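Local coordinates for glutamate--tRNA ligase (Elizabethkingia anophelis, PDB 6B1Z), which probably catalyses the ATP-dependent attachment of glutamate to tRNA(Glu), as a class I aminoacyl-tRNA synthetase, at residues E10-P18 and D218-I227. Residues are numbered along the deposited sequence; the frame is centred on the assembly and turned at random.
Sequences EKVRVRFAP and DHEMKITHVI. With FMT (formic acid), chain C; EDO (1,2-ethanediol), chain V.
Strands 13-16 and 225-227 run side by side in the same sense, their axes 28° apart, and at Arg13 the two backbones meet: Thr224 N donates to Arg13 O at 2.9 Å, while His225 N adds a weak bond to the same oxygen. The Thr224 side chain supplies a further bond: OG1, set between its own backbone N and carbonyl carbon (chi1 62°), accepts a nearly straight 3.0 Å hydrogen bond from Arg13 N and also pairs with His225 ND1 in the imidazole plane. Water 2 bridges the strands, accepting from Arg15 N and Ile227 N and hydrogen-bonded to His225 O.

Arg13 folds at chi3 so that NE (2.8 Å) and NH2 (3.0 Å) both grip Met221 O, which lies in the guanidinium plane; its NH1 turns to Asp45 and Glu79. Lys222, with positive phi, closes helix 210-220 in a Schellman motif, and at this C-terminal end the helix dipole would probably favour Arg13's charge. Arg15 meets Asp218 side-on, NE to OD2 at 2.8 Å and NH2 to OD1 at 2.9 Å, with the two planes 43° apart. OD1 uses its syn lone pair, whereas OD2 is approached from above the carboxylate. Val226 CG1 lies over one guanidinium face.

The contact thus joins two parallel strand pairs of the Rossmann-like catalytic domain. Asp218, which Arg49 also bridges, fixes the Arg15 guanidinium's rotation, leaving NH1 and NH2 to bond formate O1 and O2; this formate, also held by Arg228, probably marks where a carboxylate of the glutamate substrate would bind.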
loop_
_atom_site.group_PDB
_atom_site.type_symbol
_atom_site.label_atom_id
_atom_site.label_comp_id
_atom_site.label_asym_id
_atom_site.label_seq_id
_atom_site.Cartn_x
_atom_site.Cartn_y
_atom_site.Cartn_z
ATOM N N GLU A 10 21.998 13.827 -17.461
ATOM C CA GLU A 10 22.556 13.017 -16.384
ATOM C C GLU A 10 21.621 12.989 -15.177
ATOM O O GLU A 10 21.616 12.027 -14.405
ATOM C CB GLU A 10 23.931 13.547 -15.971
ATOM N N LYS A 11 20.834 14.051 -15.017
ATOM C CA LYS A 11 19.945 14.165 -13.868
ATOM C C LYS A 11 18.798 13.172 -14.003
ATOM O O LYS A 11 18.010 13.250 -14.952
ATOM C CB LYS A 11 19.402 15.585 -13.750
ATOM C CG LYS A 11 18.709 15.896 -12.420
ATOM C CD LYS A 11 19.700 16.466 -11.410
ATOM C CE LYS A 11 19.083 17.583 -10.578
ATOM N NZ LYS A 11 18.135 17.074 -9.546
ATOM N N VAL A 12 18.704 12.246 -13.051
ATOM C CA VAL A 12 17.619 11.271 -13.042
ATOM C C VAL A 12 16.297 11.979 -12.766
ATOM O O VAL A 12 16.194 12.823 -11.867
ATOM C CB VAL A 12 17.904 10.177 -12.002
ATOM C CG1 VAL A 12 16.668 9.375 -11.689
ATOM C CG2 VAL A 12 19.042 9.287 -12.502
ATOM N N ARG A 13 15.273 11.644 -13.551
ATOM C CA ARG A 13 13.920 12.151 -13.328
ATOM C C ARG A 13 12.941 11.000 -13.495
ATOM O O ARG A 13 12.904 10.365 -14.556
ATOM C CB ARG A 13 13.599 13.296 -14.300
ATOM C CG ARG A 13 14.439 14.546 -14.046
ATOM C CD ARG A 13 14.208 15.643 -15.065
ATOM N NE ARG A 13 12.802 16.018 -15.197
ATOM C CZ ARG A 13 12.116 16.768 -14.333
ATOM N NH1 ARG A 13 12.681 17.233 -13.214
ATOM N NH2 ARG A 13 10.838 17.030 -14.578
ATOM N N VAL A 14 12.176 10.718 -12.444
ATOM C CA VAL A 14 11.184 9.647 -12.439
ATOM C C VAL A 14 9.822 10.265 -12.153
ATOM O O VAL A 14 9.723 11.363 -11.609
ATOM C CB VAL A 14 11.507 8.556 -11.394
ATOM C CG1 VAL A 14 12.856 7.906 -11.698
ATOM C CG2 VAL A 14 11.483 9.154 -9.978
ATOM N N ARG A 15 8.759 9.543 -12.501
ATOM C CA ARG A 15 7.427 10.048 -12.189
ATOM C C ARG A 15 6.496 8.932 -11.739
ATOM O O ARG A 15 6.485 7.830 -12.295
ATOM C CB ARG A 15 6.801 10.810 -13.382
ATOM C CG ARG A 15 6.150 9.944 -14.483
ATOM C CD ARG A 15 7.125 8.982 -15.164
ATOM N NE ARG A 15 6.525 8.378 -16.353
ATOM C CZ ARG A 15 5.747 7.299 -16.354
ATOM N NH1 ARG A 15 5.468 6.662 -15.220
ATOM N NH2 ARG A 15 5.245 6.850 -17.507
ATOM N N PHE A 16 5.704 9.245 -10.718
ATOM C CA PHE A 16 4.588 8.418 -10.302
ATOM C C PHE A 16 3.369 8.958 -11.034
ATOM O O PHE A 16 3.074 10.159 -10.931
ATOM C CB PHE A 16 4.435 8.492 -8.780
ATOM C CG PHE A 16 3.378 7.584 -8.218
ATOM C CD1 PHE A 16 3.324 6.252 -8.581
ATOM C CD2 PHE A 16 2.460 8.069 -7.288
ATOM C CE1 PHE A 16 2.362 5.416 -8.054
ATOM C CE2 PHE A 16 1.487 7.227 -6.752
ATOM C CZ PHE A 16 1.441 5.904 -7.140
ATOM N N ALA A 17 2.690 8.097 -11.790
ATOM C CA ALA A 17 1.601 8.509 -12.673
ATOM C C ALA A 17 0.353 7.706 -12.350
ATOM O O ALA A 17 -0.093 6.885 -13.156
ATOM C CB ALA A 17 2.005 8.346 -14.137
ATOM N N PRO A 18 -0.227 7.926 -11.171
ATOM C CA PRO A 18 -1.535 7.356 -10.853
ATOM C C PRO A 18 -2.661 8.118 -11.540
ATOM O O PRO A 18 -2.585 9.333 -11.782
ATOM C CB PRO A 18 -1.614 7.527 -9.332
ATOM C CG PRO A 18 -0.929 8.831 -9.098
ATOM C CD PRO A 18 0.231 8.838 -10.107
ATOM N N ASP A 218 6.256 12.079 -20.833
ATOM C CA ASP A 218 7.579 11.632 -20.413
ATOM C C ASP A 218 8.665 12.341 -21.212
ATOM O O ASP A 218 9.707 12.718 -20.667
ATOM C CB ASP A 218 7.686 10.112 -20.527
ATOM C CG ASP A 218 6.846 9.408 -19.489
ATOM O OD1 ASP A 218 6.601 8.196 -19.637
ATOM O OD2 ASP A 218 6.430 10.098 -18.513
ATOM N N HIS A 219 8.420 12.574 -22.503
ATOM C CA HIS A 219 9.352 13.357 -23.303
ATOM C C HIS A 219 9.419 14.803 -22.820
ATOM O O HIS A 219 10.510 15.325 -22.544
ATOM C CB HIS A 219 8.934 13.288 -24.774
ATOM C CG HIS A 219 9.806 14.094 -25.686
ATOM N ND1 HIS A 219 11.080 13.701 -26.037
ATOM C CD2 HIS A 219 9.587 15.271 -26.313
ATOM C CE1 HIS A 219 11.608 14.602 -26.846
ATOM N NE2 HIS A 219 10.725 15.567 -27.028
ATOM N N GLU A 220 8.257 15.469 -22.711
ATOM C CA GLU A 220 8.233 16.881 -22.346
ATOM C C GLU A 220 8.808 17.122 -20.954
ATOM O O GLU A 220 9.469 18.147 -20.721
ATOM C CB GLU A 220 6.805 17.427 -22.419
ATOM C CG GLU A 220 6.242 17.503 -23.834
ATOM C CD GLU A 220 7.059 18.386 -24.757
ATOM O OE1 GLU A 220 6.889 19.620 -24.707
ATOM O OE2 GLU A 220 7.876 17.845 -25.532
ATOM N N MET A 221 8.555 16.210 -20.014
ATOM C CA MET A 221 9.021 16.377 -18.640
ATOM C C MET A 221 10.416 15.805 -18.430
ATOM O O MET A 221 10.892 15.766 -17.288
ATOM C CB MET A 221 8.034 15.734 -17.663
ATOM C CG MET A 221 6.644 16.352 -17.724
ATOM S SD MET A 221 5.522 15.668 -16.495
ATOM C CE MET A 221 4.121 16.779 -16.726
ATOM N N LYS A 222 11.083 15.390 -19.516
ATOM C CA LYS A 222 12.477 14.948 -19.487
ATOM C C LYS A 222 12.669 13.790 -18.509
ATOM O O LYS A 222 13.665 13.716 -17.782
ATOM C CB LYS A 222 13.426 16.117 -19.180
ATOM C CG LYS A 222 13.285 17.262 -20.218
ATOM C CD LYS A 222 14.485 18.184 -20.233
ATOM C CE LYS A 222 14.234 19.385 -21.140
ATOM N NZ LYS A 222 13.928 18.993 -22.547
ATOM N N ILE A 223 11.702 12.872 -18.507
ATOM C CA ILE A 223 11.790 11.661 -17.695
ATOM C C ILE A 223 12.896 10.762 -18.236
ATOM O O ILE A 223 13.005 10.536 -19.450
ATOM C CB ILE A 223 10.438 10.933 -17.686
ATOM C CG1 ILE A 223 9.353 11.826 -17.069
ATOM C CG2 ILE A 223 10.537 9.585 -16.949
ATOM C CD1 ILE A 223 9.678 12.320 -15.654
ATOM N N THR A 224 13.727 10.241 -17.332
ATOM C CA THR A 224 14.824 9.356 -17.723
ATOM C C THR A 224 14.539 7.879 -17.470
ATOM O O THR A 224 15.080 7.023 -18.186
ATOM C CB THR A 224 16.110 9.741 -16.983
ATOM O OG1 THR A 224 15.932 9.580 -15.570
ATOM C CG2 THR A 224 16.510 11.190 -17.284
ATOM N N HIS A 225 13.736 7.560 -16.457
ATOM C CA HIS A 225 13.484 6.179 -16.063
ATOM C C HIS A 225 12.008 6.039 -15.747
ATOM O O HIS A 225 11.496 6.734 -14.855
ATOM C CB HIS A 225 14.318 5.775 -14.842
ATOM C CG HIS A 225 15.794 5.776 -15.081
ATOM N ND1 HIS A 225 16.534 6.936 -15.153
ATOM C CD2 HIS A 225 16.670 4.758 -15.252
ATOM C CE1 HIS A 225 17.803 6.633 -15.361
ATOM N NE2 HIS A 225 17.914 5.317 -15.416
ATOM N N VAL A 226 11.337 5.146 -16.466
ATOM C CA VAL A 226 9.925 4.840 -16.252
ATOM C C VAL A 226 9.866 3.551 -15.443
ATOM O O VAL A 226 10.189 2.476 -15.958
ATOM C CB VAL A 226 9.175 4.700 -17.585
ATOM C CG1 VAL A 226 7.767 4.173 -17.375
ATOM C CG2 VAL A 226 9.149 6.039 -18.303
ATOM N N ILE A 227 9.449 3.661 -14.184
ATOM C CA ILE A 227 9.318 2.535 -13.267
ATOM C C ILE A 227 7.834 2.293 -13.074
ATOM O O ILE A 227 7.116 3.193 -12.626
ATOM C CB ILE A 227 9.998 2.818 -11.922
ATOM C CG1 ILE A 227 11.480 3.156 -12.107
ATOM C CG2 ILE A 227 9.802 1.626 -10.980
ATOM C CD1 ILE A 227 12.196 3.681 -10.845
HETATM C C FMT C . 3.017 4.369 -16.759
HETATM O O1 FMT C . 3.584 4.498 -15.667
HETATM O O2 FMT C . 3.574 4.532 -17.856
HETATM C C1 EDO V . 4.911 5.695 -21.228
HETATM O O1 EDO V . 3.910 5.008 -21.981
HETATM C C2 EDO V . 6.280 5.325 -21.770
HETATM O O2 EDO V . 7.184 6.420 -21.568
HETATM O O HOH W 1 16.404 14.563 -17.660
HETATM O O HOH W 2 9.240 6.586 -13.201
#